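Local coordinates for putative carbohydrate metabolism domain-containing protein (PDB 3S30) that is of unknown function but probably acts in carbohydrate metabolism, perhaps as a glycoside hydrolase with a galactose-binding-like domain, at residues D244-Y249 with A280-T285; N115-Y120 with S146-N151; T212-E217 with Y317-V322. One frame throughout, in Å; residues are numbered along the deposited sequence.

Contact 1 (D244-Y249 with A280-T285)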
ATOM      1  N   ASP A 244      -2.597  -3.183  17.512  1.00 55.81           N
ATOM      2  CA  ASP A 244      -2.508  -3.268  16.059  1.00 54.87           C
ATOM      3  C   ASP A 244      -1.067  -3.046  15.599  1.00 54.81           C
ATOM      4  O   ASP A 244      -0.310  -2.289  16.238  1.00 57.20           O
ATOM      5  CB  ASP A 244      -3.415  -2.210  15.412  1.00 55.21           C
ATOM      6  CG  ASP A 244      -3.792  -2.544  13.965  1.00 56.49           C
ATOM      7  OD1 ASP A 244      -3.361  -3.597  13.418  1.00 48.06           O
ATOM      8  OD2 ASP A 244      -4.534  -1.726  13.376  1.00 52.99           O
ATOM      9  N   VAL A 245      -0.682  -3.719  14.517  1.00 51.57           N
ATOM     10  CA  VAL A 245       0.614  -3.470  13.893  1.00 52.12           C
ATOM     11  C   VAL A 245       0.400  -3.140  12.427  1.00 50.97           C
ATOM     12  O   VAL A 245      -0.608  -3.530  11.827  1.00 50.35           O
ATOM     13  CB  VAL A 245       1.641  -4.650  14.091  1.00 55.57           C
ATOM     14  CG1 VAL A 245       1.753  -5.031  15.597  1.00 49.75           C
ATOM     15  CG2 VAL A 245       1.281  -5.885  13.229  1.00 54.41           C
ATOM     16  N   PHE A 246       1.337  -2.382  11.874  1.00 52.21           N
ATOM     17  CA  PHE A 246       1.261  -1.929  10.498  1.00 51.10           C
ATOM     18  C   PHE A 246       2.162  -2.794   9.630  1.00 50.07           C
ATOM     19  O   PHE A 246       2.931  -3.599  10.142  1.00 50.74           O
ATOM     20  CB  PHE A 246       1.675  -0.457  10.403  1.00 51.98           C
ATOM     21  CG  PHE A 246       3.160  -0.193  10.637  1.00 54.42           C
ATOM     22  CD1 PHE A 246       4.057  -0.198   9.579  1.00 53.54           C
ATOM     23  CD2 PHE A 246       3.635   0.124  11.901  1.00 51.72           C
ATOM     24  CE1 PHE A 246       5.415   0.078   9.781  1.00 54.42           C
ATOM     25  CE2 PHE A 246       4.987   0.404  12.110  1.00 53.61           C
ATOM     26  CZ  PHE A 246       5.874   0.377  11.045  1.00 57.41           C
ATOM     27  N   ASN A 247       2.085  -2.617   8.317  1.00 48.63           N
ATOM     28  CA  ASN A 247       2.983  -3.347   7.428  1.00 49.67           C
ATOM     29  C   ASN A 247       3.576  -2.421   6.378  1.00 48.53           C
ATOM     30  O   ASN A 247       2.942  -1.477   5.942  1.00 47.13           O
ATOM     31  CB  ASN A 247       2.280  -4.559   6.780  1.00 49.03           C
ATOM     32  CG  ASN A 247       3.271  -5.642   6.314  1.00 50.05           C
ATOM     33  OD1 ASN A 247       4.481  -5.479   6.424  1.00 49.23           O
ATOM     34  ND2 ASN A 247       2.750  -6.732   5.774  1.00 43.20           N
ATOM     35  N   ILE A 248       4.825  -2.687   6.025  1.00 51.06           N
ATOM     36  CA  ILE A 248       5.490  -2.053   4.897  1.00 50.58           C
ATOM     37  C   ILE A 248       6.273  -3.156   4.193  1.00 51.56           C
ATOM     38  O   ILE A 248       7.026  -3.905   4.835  1.00 52.87           O
ATOM     39  CB  ILE A 248       6.472  -0.934   5.345  1.00 51.85           C
ATOM     40  CG1 ILE A 248       5.719   0.230   5.999  1.00 51.10           C
ATOM     41  CG2 ILE A 248       7.310  -0.402   4.154  1.00 49.63           C
ATOM     42  CD1 ILE A 248       6.660   1.405   6.417  1.00 46.98           C
ATOM     43  N   TYR A 249       6.082  -3.266   2.883  1.00 50.95           N
ATOM     44  CA  TYR A 249       6.899  -4.155   2.062  1.00 50.53           C
ATOM     45  C   TYR A 249       6.923  -3.739   0.584  1.00 50.84           C
ATOM     46  O   TYR A 249       6.183  -2.851   0.144  1.00 47.48           O
ATOM     47  CB  TYR A 249       6.434  -5.608   2.202  1.00 50.80           C
ATOM     48  CG  TYR A 249       5.061  -5.911   1.643  1.00 50.43           C
ATOM     49  CD1 TYR A 249       3.921  -5.718   2.411  1.00 54.24           C
ATOM     50  CD2 TYR A 249       4.904  -6.433   0.361  1.00 52.59           C
ATOM     51  CE1 TYR A 249       2.668  -6.012   1.922  1.00 51.07           C
ATOM     52  CE2 TYR A 249       3.643  -6.719  -0.145  1.00 52.05           C
ATOM     53  CZ  TYR A 249       2.526  -6.497   0.643  1.00 53.68           C
ATOM     54  OH  TYR A 249       1.262  -6.781   0.170  1.00 60.00           O
ATOM     55  N   ALA A 280      11.114  -7.141   0.014  1.00 56.46           N
ATOM     56  CA  ALA A 280      11.625  -6.365   1.137  1.00 56.12           C
ATOM     57  C   ALA A 280      10.497  -6.195   2.143  1.00 55.39           C
ATOM     58  O   ALA A 280       9.467  -5.620   1.809  1.00 55.62           O
ATOM     59  CB  ALA A 280      12.137  -5.012   0.660  1.00 53.39           C
ATOM     60  N   VAL A 281      10.695  -6.694   3.365  1.00 56.10           N
ATOM     61  CA  VAL A 281       9.644  -6.737   4.379  1.00 55.34           C
ATOM     62  C   VAL A 281      10.119  -6.128   5.691  1.00 56.28           C
ATOM     63  O   VAL A 281      11.159  -6.506   6.221  1.00 57.86           O
ATOM     64  CB  VAL A 281       9.164  -8.210   4.628  1.00 58.14           C
ATOM     65  CG1 VAL A 281       7.975  -8.261   5.609  1.00 47.80           C
ATOM     66  CG2 VAL A 281       8.785  -8.880   3.301  1.00 54.40           C
ATOM     67  N   ILE A 282       9.349  -5.188   6.233  1.00 55.33           N
ATOM     68  CA  ILE A 282       9.720  -4.570   7.515  1.00 55.35           C
ATOM     69  C   ILE A 282       9.546  -5.555   8.663  1.00 57.18           C
ATOM     70  O   ILE A 282       8.630  -6.367   8.663  1.00 56.86           O
ATOM     71  CB  ILE A 282       8.910  -3.292   7.789  1.00 53.72           C
ATOM     72  CG1 ILE A 282       9.591  -2.438   8.867  1.00 54.63           C
ATOM     73  CG2 ILE A 282       7.474  -3.638   8.170  1.00 49.82           C
ATOM     74  CD1 ILE A 282       9.248  -0.964   8.791  1.00 47.63           C
ATOM     75  N   THR A 283      10.441  -5.491   9.638  1.00 61.20           N
ATOM     76  CA  THR A 283      10.348  -6.350  10.814  1.00 64.60           C
ATOM     77  C   THR A 283      10.103  -5.515  12.081  1.00 65.98           C
ATOM     78  O   THR A 283       9.206  -5.835  12.855  1.00 68.23           O
ATOM     79  CB  THR A 283      11.585  -7.306  10.923  1.00 67.94           C
ATOM     80  OG1 THR A 283      12.802  -6.554  11.000  1.00 65.72           O
ATOM     81  CG2 THR A 283      11.653  -8.229   9.679  1.00 64.83           C
ATOM     82  N   ASP A 284      10.855  -4.431  12.272  1.00 66.28           N
ATOM     83  CA  ASP A 284      10.631  -3.534  13.410  1.00 67.35           C
ATOM     84  C   ASP A 284       9.447  -2.627  13.094  1.00 66.92           C
ATOM     85  O   ASP A 284       9.502  -1.815  12.155  1.00 66.65           O
ATOM     86  CB  ASP A 284      11.879  -2.706  13.698  1.00 68.98           C
ATOM     87  CG  ASP A 284      11.862  -2.071  15.076  1.00 72.78           C
ATOM     88  OD1 ASP A 284      10.767  -1.726  15.569  1.00 67.14           O
ATOM     89  OD2 ASP A 284      12.958  -1.922  15.675  1.00 76.60           O
ATOM     90  N   THR A 285       8.388  -2.756  13.889  1.00 66.85           N
ATOM     91  CA  THR A 285       7.092  -2.137  13.582  1.00 64.25           C
ATOM     92  C   THR A 285       6.509  -1.327  14.773  1.00 65.62           C
ATOM     93  O   THR A 285       5.294  -1.079  14.825  1.00 64.26           O
ATOM     94  CB  THR A 285       6.121  -3.254  13.145  1.00 62.20           C
ATOM     95  OG1 THR A 285       5.136  -2.737  12.255  1.00 69.48           O
ATOM     96  CG2 THR A 285       5.454  -3.926  14.325  1.00 64.48           C
TER
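Thr285 lies against the ring of Phe246, and the threonine can be followed atom by atom. Its CB stands 4.0 Å from Phe246 CE2. From there the hydroxyl branch, OG1 anti to the backbone N (chi1 -152°), passes over one face of the phenyl ring, 3.1 Å above the plane and offset toward the rim. The same OG1 gives a weak hydrogen bond to Phe246 O at 3.2 Å. The methyl branch, CG2, turns to Val245, 3.9 Å from its CB, with the two side chains crossing at about a right angle. Threonine suits this place because its hydroxyl can serve a backbone carbonyl while its methyl packs on a valine.

Farther along, the two segments run as antiparallel neighbours, on strands 247-254 and 276-281, in the beta-rich galactose-binding-like domain. The pair Tyr249 and Val281 is non-hydrogen-bonded, and there Tyr249 CA approaches Ala280 O in a CA-H...O contact of 3.0 Å. Just past the end of strand 276-281, Ile282 N donates to Ile248 O at 3.0 Å with an N-H...O angle of 167°.

Ile282 divides its branches between two apolar neighbours: CG2 packs 4.0 Å from Ile248 CB, whereas CD1 reaches Phe246 CE1 at 4.1 Å. Branched aliphatic and aromatic groups fit here because the surroundings are largely apolar: Leu296 of strand 291-297 touches both isoleucines, and the rings of Tyr225 and Tyr227 meet that of Phe246.

Contact 2 (N115-Y120 with S146-N151)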
ATOM      1  N   ASN A 115     -19.848   7.512  -5.601  1.00 64.36           N
ATOM      2  CA  ASN A 115     -20.944   7.183  -4.709  1.00 65.71           C
ATOM      3  C   ASN A 115     -21.277   8.331  -3.754  1.00 67.93           C
ATOM      4  O   ASN A 115     -21.480   8.127  -2.549  1.00 69.64           O
ATOM      5  CB  ASN A 115     -20.611   5.902  -3.945  1.00 65.03           C
ATOM      6  CG  ASN A 115     -21.790   5.374  -3.129  1.00 68.44           C
ATOM      7  OD1 ASN A 115     -22.945   5.432  -3.561  1.00 70.38           O
ATOM      8  ND2 ASN A 115     -21.492   4.852  -1.945  1.00 69.28           N
ATOM      9  N   LYS A 116     -21.307   9.539  -4.307  1.00 69.32           N
ATOM     10  CA  LYS A 116     -21.616  10.763  -3.562  1.00 71.26           C
ATOM     11  C   LYS A 116     -20.556  11.095  -2.494  1.00 67.43           C
ATOM     12  O   LYS A 116     -20.815  11.850  -1.562  1.00 68.67           O
ATOM     13  CB  LYS A 116     -23.047  10.705  -2.989  1.00 73.67           C
ATOM     14  CG  LYS A 116     -24.108  10.512  -4.074  1.00 81.90           C
ATOM     15  CD  LYS A 116     -25.548  10.403  -3.535  1.00 86.43           C
ATOM     16  CE  LYS A 116     -26.216  11.761  -3.356  1.00 93.62           C
ATOM     17  NZ  LYS A 116     -27.723  11.669  -3.370  1.00 96.31           N
ATOM     18  N   ASN A 117     -19.359  10.538  -2.671  1.00 64.49           N
ATOM     19  CA  ASN A 117     -18.184  10.859  -1.865  1.00 62.13           C
ATOM     20  C   ASN A 117     -17.107  11.444  -2.763  1.00 60.54           C
ATOM     21  O   ASN A 117     -17.181  11.310  -3.985  1.00 60.09           O
ATOM     22  CB  ASN A 117     -17.605   9.602  -1.205  1.00 58.90           C
ATOM     23  CG  ASN A 117     -18.634   8.816  -0.437  1.00 61.45           C
ATOM     24  OD1 ASN A 117     -19.167   9.286   0.569  1.00 55.81           O
ATOM     25  ND2 ASN A 117     -18.913   7.596  -0.898  1.00 58.45           N
ATOM     26  N   GLU A 118     -16.110  12.074  -2.140  1.00 59.70           N
ATOM     27  CA  GLU A 118     -14.894  12.512  -2.815  1.00 59.80           C
ATOM     28  C   GLU A 118     -13.661  12.078  -2.012  1.00 57.29           C
ATOM     29  O   GLU A 118     -13.657  12.188  -0.795  1.00 57.00           O
ATOM     30  CB  GLU A 118     -14.903  14.032  -2.991  1.00 62.63           C
ATOM     31  CG  GLU A 118     -15.911  14.536  -4.016  1.00 65.68           C
ATOM     32  CD  GLU A 118     -15.707  16.009  -4.378  1.00 73.86           C
ATOM     33  OE1 GLU A 118     -15.305  16.801  -3.493  1.00 72.87           O
ATOM     34  OE2 GLU A 118     -15.957  16.376  -5.553  1.00 77.20           O
ATOM     35  N   TYR A 119     -12.623  11.592  -2.695  1.00 55.96           N
ATOM     36  CA  TYR A 119     -11.387  11.152  -2.030  1.00 53.86           C
ATOM     37  C   TYR A 119     -10.128  11.541  -2.812  1.00 53.12           C
ATOM     38  O   TYR A 119     -10.218  12.002  -3.948  1.00 54.20           O
ATOM     39  CB  TYR A 119     -11.426   9.642  -1.787  1.00 53.36           C
ATOM     40  CG  TYR A 119     -11.564   8.808  -3.042  1.00 52.85           C
ATOM     41  CD1 TYR A 119     -10.449   8.473  -3.800  1.00 48.19           C
ATOM     42  CD2 TYR A 119     -12.806   8.338  -3.457  1.00 52.67           C
ATOM     43  CE1 TYR A 119     -10.563   7.704  -4.934  1.00 50.63           C
ATOM     44  CE2 TYR A 119     -12.932   7.575  -4.614  1.00 53.60           C
ATOM     45  CZ  TYR A 119     -11.810   7.268  -5.346  1.00 50.95           C
ATOM     46  OH  TYR A 119     -11.905   6.511  -6.480  1.00 51.63           O
ATOM     47  N   TYR A 120      -8.955  11.373  -2.199  1.00 51.52           N
ATOM     48  CA  TYR A 120      -7.677  11.683  -2.872  1.00 50.15           C
ATOM     49  C   TYR A 120      -7.022  10.484  -3.575  1.00 49.52           C
ATOM     50  O   TYR A 120      -7.038   9.360  -3.065  1.00 48.00           O
ATOM     51  CB  TYR A 120      -6.652  12.252  -1.892  1.00 49.50           C
ATOM     52  CG  TYR A 120      -6.949  13.621  -1.304  1.00 49.70           C
ATOM     53  CD1 TYR A 120      -7.569  14.633  -2.048  1.00 52.90           C
ATOM     54  CD2 TYR A 120      -6.563  13.914   0.001  1.00 49.65           C
ATOM     55  CE1 TYR A 120      -7.809  15.886  -1.487  1.00 51.92           C
ATOM     56  CE2 TYR A 120      -6.789  15.157   0.559  1.00 46.89           C
ATOM     57  CZ  TYR A 120      -7.413  16.131  -0.173  1.00 49.28           C
ATOM     58  OH  TYR A 120      -7.624  17.344   0.424  1.00 54.24           O
ATOM     59  N   SER A 146     -22.071   7.471   2.255  1.00 76.75           N
ATOM     60  CA  SER A 146     -22.102   8.717   1.489  1.00 78.98           C
ATOM     61  C   SER A 146     -21.759   9.914   2.378  1.00 78.27           C
ATOM     62  O   SER A 146     -21.783   9.813   3.603  1.00 78.38           O
ATOM     63  CB  SER A 146     -23.471   8.909   0.835  1.00 82.53           C
ATOM     64  OG  SER A 146     -23.679   7.914  -0.151  1.00 84.27           O
ATOM     65  N   GLY A 147     -21.421  11.037   1.748  1.00 77.64           N
ATOM     66  CA  GLY A 147     -21.039  12.255   2.472  1.00 77.74           C
ATOM     67  C   GLY A 147     -19.636  12.253   3.081  1.00 73.64           C
ATOM     68  O   GLY A 147     -19.358  13.035   3.989  1.00 74.62           O
ATOM     69  N   TYR A 148     -18.748  11.390   2.596  1.00 69.31           N
ATOM     70  CA  TYR A 148     -17.350  11.417   3.035  1.00 66.88           C
ATOM     71  C   TYR A 148     -16.589  12.485   2.264  1.00 66.23           C
ATOM     72  O   TYR A 148     -16.790  12.652   1.055  1.00 67.89           O
ATOM     73  CB  TYR A 148     -16.651  10.083   2.779  1.00 64.71           C
ATOM     74  CG  TYR A 148     -17.146   8.905   3.570  1.00 66.44           C
ATOM     75  CD1 TYR A 148     -17.266   8.961   4.962  1.00 68.98           C
ATOM     76  CD2 TYR A 148     -17.442   7.704   2.934  1.00 68.83           C
ATOM     77  CE1 TYR A 148     -17.702   7.857   5.690  1.00 69.31           C
ATOM     78  CE2 TYR A 148     -17.877   6.601   3.650  1.00 71.11           C
ATOM     79  CZ  TYR A 148     -18.004   6.679   5.022  1.00 71.75           C
ATOM     80  OH  TYR A 148     -18.440   5.568   5.709  1.00 75.82           O
ATOM     81  N   THR A 149     -15.712  13.203   2.954  1.00 64.99           N
ATOM     82  CA  THR A 149     -14.778  14.123   2.296  1.00 63.92           C
ATOM     83  C   THR A 149     -13.404  13.451   2.290  1.00 59.77           C
ATOM     84  O   THR A 149     -13.204  12.472   3.002  1.00 57.66           O
ATOM     85  CB  THR A 149     -14.720  15.498   3.016  1.00 65.91           C
ATOM     86  OG1 THR A 149     -14.161  15.340   4.327  1.00 65.47           O
ATOM     87  CG2 THR A 149     -16.110  16.121   3.105  1.00 67.71           C
ATOM     88  N   PRO A 150     -12.457  13.966   1.488  1.00 58.32           N
ATOM     89  CA  PRO A 150     -11.137  13.314   1.372  1.00 55.81           C
ATOM     90  C   PRO A 150     -10.441  12.944   2.691  1.00 54.21           C
ATOM     91  O   PRO A 150      -9.826  11.902   2.790  1.00 55.37           O
ATOM     92  CB  PRO A 150     -10.316  14.353   0.601  1.00 56.75           C
ATOM     93  CG  PRO A 150     -11.345  15.039  -0.280  1.00 56.68           C
ATOM     94  CD  PRO A 150     -12.595  15.101   0.550  1.00 57.92           C
ATOM     95  N   ASN A 151     -10.550  13.786   3.697  1.00 56.48           N
ATOM     96  CA  ASN A 151      -9.919  13.533   4.983  1.00 56.85           C
ATOM     97  C   ASN A 151     -10.648  12.519   5.892  1.00 56.74           C
ATOM     98  O   ASN A 151     -10.106  12.093   6.916  1.00 55.45           O
ATOM     99  CB  ASN A 151      -9.653  14.862   5.684  1.00 57.76           C
ATOM    100  CG  ASN A 151      -8.402  15.555   5.131  1.00 65.84           C
ATOM    101  OD1 ASN A 151      -7.287  15.002   5.189  1.00 70.35           O
ATOM    102  ND2 ASN A 151      -8.579  16.748   4.581  1.00 64.35           N
TER
HETATM  103  O   HOH W   1      -8.757  10.831   0.683  1.00 47.20           O
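Asn117 and Tyr148 lie side by side and point the same way, the amide and ring planes only 30° apart. With CG of Asn117 anti to the carbonyl carbon (chi1 -52°), its amide stands beside segment 146-151, and OD1 accepts from Tyr148 N at 3.0 Å, in the carbonyl plane and on a lone pair. The same OD1 is 3.3 Å from Tyr148 CD2. Asparagine fits because its other end can donate: ND2 bonds to Gly145 O, so the one amide grips the loop twice.

Tyr120 and Pro150 instead cross at about a right angle. Pro150 CB sits over the centre of the phenol face, 3.5 Å from the centroid, a CH-pi contact well served by a compact, rigid proline ring whose C-H groups can lie on an aromatic face.

These pairs tie strand 117-124, the middle member of a three-stranded antiparallel sheet, to the loop between helix 138-142 and strand 155-158, whose segment 146-151 runs nearly parallel to 115-120. Backbone support is modest: Glu118 N to Tyr148 O is a weak bond of 3.3 Å, and Gly147, with positive phi, gives another weak one to Lys116 O. Ser146 OG donates to Asn115 O at 3.3 Å, while a water bridges Tyr120 N and Pro150 O.

Contact 3 (T212-E217 with Y317-V322); sequences TTFYYE and YNVSIV
One face of the Phe214 ring is covered by Val319, whose CG1 lies 4.0 Å from the centroid and 27° off the ring normal, a CH-pi contact. CG1 comes closest to the root of the ring: chi1 of -157°, CG anti to the backbone N, brings Phe214 CG to 3.6 Å from Val319 CG1. Leu347 of strand 339-349 touches both side chains, so a broad aromatic and a compact branched aliphatic fit this buried spot.

The other flat group, the amide of Asn318, turns OD1 to Thr213, the two side chains crossing obliquely: OD1 receives a weak hydrogen bond from Thr213 OG1 at 3.4 Å. Its stronger partner is Lys255 NZ, and ND2 is hydrogen-bonded to Tyr253 OH, which together hold the buried amide by both ends.

Strands 208-213 and 317-324 are antiparallel neighbours in the beta framework of this galactose-binding-like domain. Thr212 and Val319 form a hydrogen-bonded pair, with Thr212 N to Val319 O at 2.8 Å and Val319 N to Thr212 O at 2.9 Å; Thr213 and Asn318 make the non-hydrogen-bonded pair that follows. Beyond the strand end, Phe214 N still reaches Tyr317 O at 2.9 Å, and a water accepts from Tyr317 N and can donate to Phe214 O.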
ATOM      1  N   THR A 212       3.828  -2.451 -11.089  1.00 58.95           N
ATOM      2  CA  THR A 212       3.935  -1.615 -12.281  1.00 58.57           C
ATOM      3  C   THR A 212       5.273  -1.904 -12.933  1.00 60.44           C
ATOM      4  O   THR A 212       6.237  -2.267 -12.255  1.00 61.41           O
ATOM      5  CB  THR A 212       3.807  -0.107 -11.971  1.00 56.37           C
ATOM      6  OG1 THR A 212       3.358   0.593 -13.142  1.00 52.77           O
ATOM      7  CG2 THR A 212       5.126   0.468 -11.505  1.00 49.50           C
ATOM      8  N   THR A 213       5.328  -1.727 -14.247  1.00 61.59           N
ATOM      9  CA  THR A 213       6.508  -2.076 -15.016  1.00 63.59           C
ATOM     10  C   THR A 213       7.724  -1.283 -14.523  1.00 64.30           C
ATOM     11  O   THR A 213       7.658  -0.061 -14.341  1.00 64.39           O
ATOM     12  CB  THR A 213       6.246  -1.881 -16.513  1.00 66.24           C
ATOM     13  OG1 THR A 213       5.156  -2.741 -16.913  1.00 65.26           O
ATOM     14  CG2 THR A 213       7.496  -2.194 -17.337  1.00 66.57           C
ATOM     15  N   PHE A 214       8.816  -2.005 -14.274  1.00 63.93           N
ATOM     16  CA  PHE A 214      10.010  -1.437 -13.671  1.00 64.03           C
ATOM     17  C   PHE A 214      11.257  -1.994 -14.373  1.00 65.49           C
ATOM     18  O   PHE A 214      11.390  -3.209 -14.532  1.00 67.10           O
ATOM     19  CB  PHE A 214      10.021  -1.765 -12.168  1.00 62.52           C
ATOM     20  CG  PHE A 214      10.850  -0.824 -11.344  1.00 61.62           C
ATOM     21  CD1 PHE A 214      10.502   0.518 -11.237  1.00 61.19           C
ATOM     22  CD2 PHE A 214      11.971  -1.274 -10.667  1.00 62.54           C
ATOM     23  CE1 PHE A 214      11.272   1.395 -10.488  1.00 62.24           C
ATOM     24  CE2 PHE A 214      12.738  -0.400  -9.905  1.00 64.73           C
ATOM     25  CZ  PHE A 214      12.387   0.937  -9.816  1.00 60.86           C
ATOM     26  N   TYR A 215      12.157  -1.100 -14.784  1.00 66.47           N
ATOM     27  CA  TYR A 215      13.346  -1.457 -15.589  1.00 67.50           C
ATOM     28  C   TYR A 215      14.617  -1.634 -14.762  1.00 67.42           C
ATOM     29  O   TYR A 215      15.659  -1.991 -15.306  1.00 70.64           O
ATOM     30  CB  TYR A 215      13.590  -0.395 -16.674  1.00 67.41           C
ATOM     31  CG  TYR A 215      12.417  -0.274 -17.603  1.00 68.67           C
ATOM     32  CD1 TYR A 215      12.265  -1.143 -18.676  1.00 70.24           C
ATOM     33  CD2 TYR A 215      11.423   0.664 -17.378  1.00 68.45           C
ATOM     34  CE1 TYR A 215      11.178  -1.060 -19.507  1.00 69.06           C
ATOM     35  CE2 TYR A 215      10.326   0.753 -18.214  1.00 69.06           C
ATOM     36  CZ  TYR A 215      10.211  -0.115 -19.271  1.00 66.94           C
ATOM     37  OH  TYR A 215       9.125  -0.035 -20.106  1.00 76.11           O
ATOM     38  N   TYR A 216      14.541  -1.390 -13.461  1.00 82.57           N
ATOM     39  CA  TYR A 216      15.714  -1.507 -12.605  1.00 81.95           C
ATOM     40  C   TYR A 216      15.601  -2.666 -11.631  1.00 79.36           C
ATOM     41  O   TYR A 216      14.532  -3.250 -11.450  1.00 78.20           O
ATOM     42  CB  TYR A 216      15.953  -0.194 -11.856  1.00 80.59           C
ATOM     43  CG  TYR A 216      16.092   0.980 -12.795  1.00 84.75           C
ATOM     44  CD1 TYR A 216      17.169   1.069 -13.659  1.00 92.19           C
ATOM     45  CD2 TYR A 216      15.130   1.987 -12.836  1.00 89.42           C
ATOM     46  CE1 TYR A 216      17.299   2.135 -14.542  1.00 99.73           C
ATOM     47  CE2 TYR A 216      15.252   3.061 -13.710  1.00 94.92           C
ATOM     48  CZ  TYR A 216      16.342   3.127 -14.561  1.00 99.02           C
ATOM     49  OH  TYR A 216      16.479   4.179 -15.435  1.00102.35           O
ATOM     50  N   GLU A 217      16.726  -2.997 -11.015  1.00 79.81           N
ATOM     51  CA  GLU A 217      16.767  -3.998  -9.954  1.00 78.86           C
ATOM     52  C   GLU A 217      16.870  -3.253  -8.621  1.00 75.88           C
ATOM     53  O   GLU A 217      17.908  -2.667  -8.314  1.00 76.17           O
ATOM     54  CB  GLU A 217      17.911  -5.008 -10.164  1.00 81.12           C
ATOM     55  CG  GLU A 217      18.785  -4.727 -11.385  1.00 87.81           C
ATOM     56  CD  GLU A 217      19.723  -5.854 -11.753  1.00 88.84           C
ATOM     57  OE1 GLU A 217      19.554  -6.992 -11.263  1.00 86.32           O
ATOM     58  OE2 GLU A 217      20.636  -5.590 -12.558  1.00 93.17           O
ATOM     59  N   TYR A 317       9.267  -7.097 -16.000  1.00 69.38           N
ATOM     60  CA  TYR A 317       9.368  -7.186 -14.550  1.00 67.18           C
ATOM     61  C   TYR A 317       8.573  -6.058 -13.931  1.00 65.07           C
ATOM     62  O   TYR A 317       8.659  -4.909 -14.377  1.00 65.81           O
ATOM     63  CB  TYR A 317      10.831  -7.103 -14.102  1.00 68.32           C
ATOM     64  CG  TYR A 317      11.593  -8.391 -14.308  1.00 70.49           C
ATOM     65  CD1 TYR A 317      12.131  -8.714 -15.543  1.00 72.05           C
ATOM     66  CD2 TYR A 317      11.758  -9.292 -13.267  1.00 71.21           C
ATOM     67  CE1 TYR A 317      12.822  -9.905 -15.732  1.00 76.09           C
ATOM     68  CE2 TYR A 317      12.442 -10.475 -13.446  1.00 73.17           C
ATOM     69  CZ  TYR A 317      12.972 -10.780 -14.680  1.00 75.31           C
ATOM     70  OH  TYR A 317      13.649 -11.969 -14.852  1.00 82.84           O
ATOM     71  N   ASN A 318       7.799  -6.391 -12.906  1.00 62.43           N
ATOM     72  CA  ASN A 318       7.022  -5.405 -12.169  1.00 60.60           C
ATOM     73  C   ASN A 318       7.601  -5.205 -10.771  1.00 58.50           C
ATOM     74  O   ASN A 318       8.165  -6.130 -10.187  1.00 58.02           O
ATOM     75  CB  ASN A 318       5.565  -5.853 -12.052  1.00 60.69           C
ATOM     76  CG  ASN A 318       4.700  -5.403 -13.223  1.00 63.27           C
ATOM     77  OD1 ASN A 318       5.189  -4.876 -14.217  1.00 64.38           O
ATOM     78  ND2 ASN A 318       3.400  -5.621 -13.104  1.00 63.81           N
ATOM     79  N   VAL A 319       7.496  -3.981 -10.265  1.00 56.47           N
ATOM     80  CA  VAL A 319       7.783  -3.696  -8.874  1.00 55.47           C
ATOM     81  C   VAL A 319       6.501  -3.217  -8.218  1.00 54.59           C
ATOM     82  O   VAL A 319       5.566  -2.777  -8.896  1.00 56.16           O
ATOM     83  CB  VAL A 319       8.876  -2.611  -8.700  1.00 56.72           C
ATOM     84  CG1 VAL A 319       8.279  -1.181  -8.843  1.00 52.02           C
ATOM     85  CG2 VAL A 319       9.557  -2.764  -7.354  1.00 53.35           C
ATOM     86  N   SER A 320       6.467  -3.315  -6.898  1.00 52.63           N
ATOM     87  CA  SER A 320       5.408  -2.730  -6.107  1.00 51.06           C
ATOM     88  C   SER A 320       5.923  -2.363  -4.729  1.00 49.92           C
ATOM     89  O   SER A 320       6.925  -2.894  -4.270  1.00 51.64           O
ATOM     90  CB  SER A 320       4.219  -3.673  -5.973  1.00 51.29           C
ATOM     91  OG  SER A 320       3.078  -2.966  -5.492  1.00 52.86           O
ATOM     92  N   ILE A 321       5.241  -1.402  -4.124  1.00 48.68           N
ATOM     93  CA  ILE A 321       5.446  -0.980  -2.768  1.00 48.04           C
ATOM     94  C   ILE A 321       4.061  -1.008  -2.141  1.00 47.08           C
ATOM     95  O   ILE A 321       3.104  -0.493  -2.725  1.00 43.34           O
ATOM     96  CB  ILE A 321       5.987   0.466  -2.713  1.00 50.58           C
ATOM     97  CG1 ILE A 321       7.402   0.537  -3.315  1.00 49.85           C
ATOM     98  CG2 ILE A 321       5.948   1.006  -1.266  1.00 47.44           C
ATOM     99  CD1 ILE A 321       7.875   1.932  -3.533  1.00 46.12           C
ATOM    100  N   VAL A 322       3.937  -1.643  -0.979  1.00 47.22           N
ATOM    101  CA  VAL A 322       2.655  -1.714  -0.312  1.00 46.36           C
ATOM    102  C   VAL A 322       2.838  -1.214   1.105  1.00 46.05           C
ATOM    103  O   VAL A 322       3.745  -1.645   1.804  1.00 46.22           O
ATOM    104  CB  VAL A 322       2.072  -3.144  -0.318  1.00 49.06           C
ATOM    105  CG1 VAL A 322       0.664  -3.148   0.270  1.00 46.41           C
ATOM    106  CG2 VAL A 322       2.082  -3.760  -1.752  1.00 48.78           C
TER
HETATM  107  O   HOH W   2      10.998  -4.952 -16.906  1.00 61.15           O

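How the contacts relate
Contacts 1 and 3 belong to the same beta framework: strands 247-254 and 317-324 are neighbours, and Tyr249 O lies 2.8 Å from Val322 N, a probable hydrogen bond. Contact 3 is buried and contact 1 partly so; both combine antiparallel backbone pairing with aromatic and aliphatic packing, though contact 1 gives way to loop on both segments. Contact 2 stands apart at the surface, its centre about 28 and 30 Å from those of contacts 1 and 3 and on the opposite side of the chain's centre. There a separate small sheet meets a loop, and side-chain amide, hydroxyl and water bonds replace regular strand pairing.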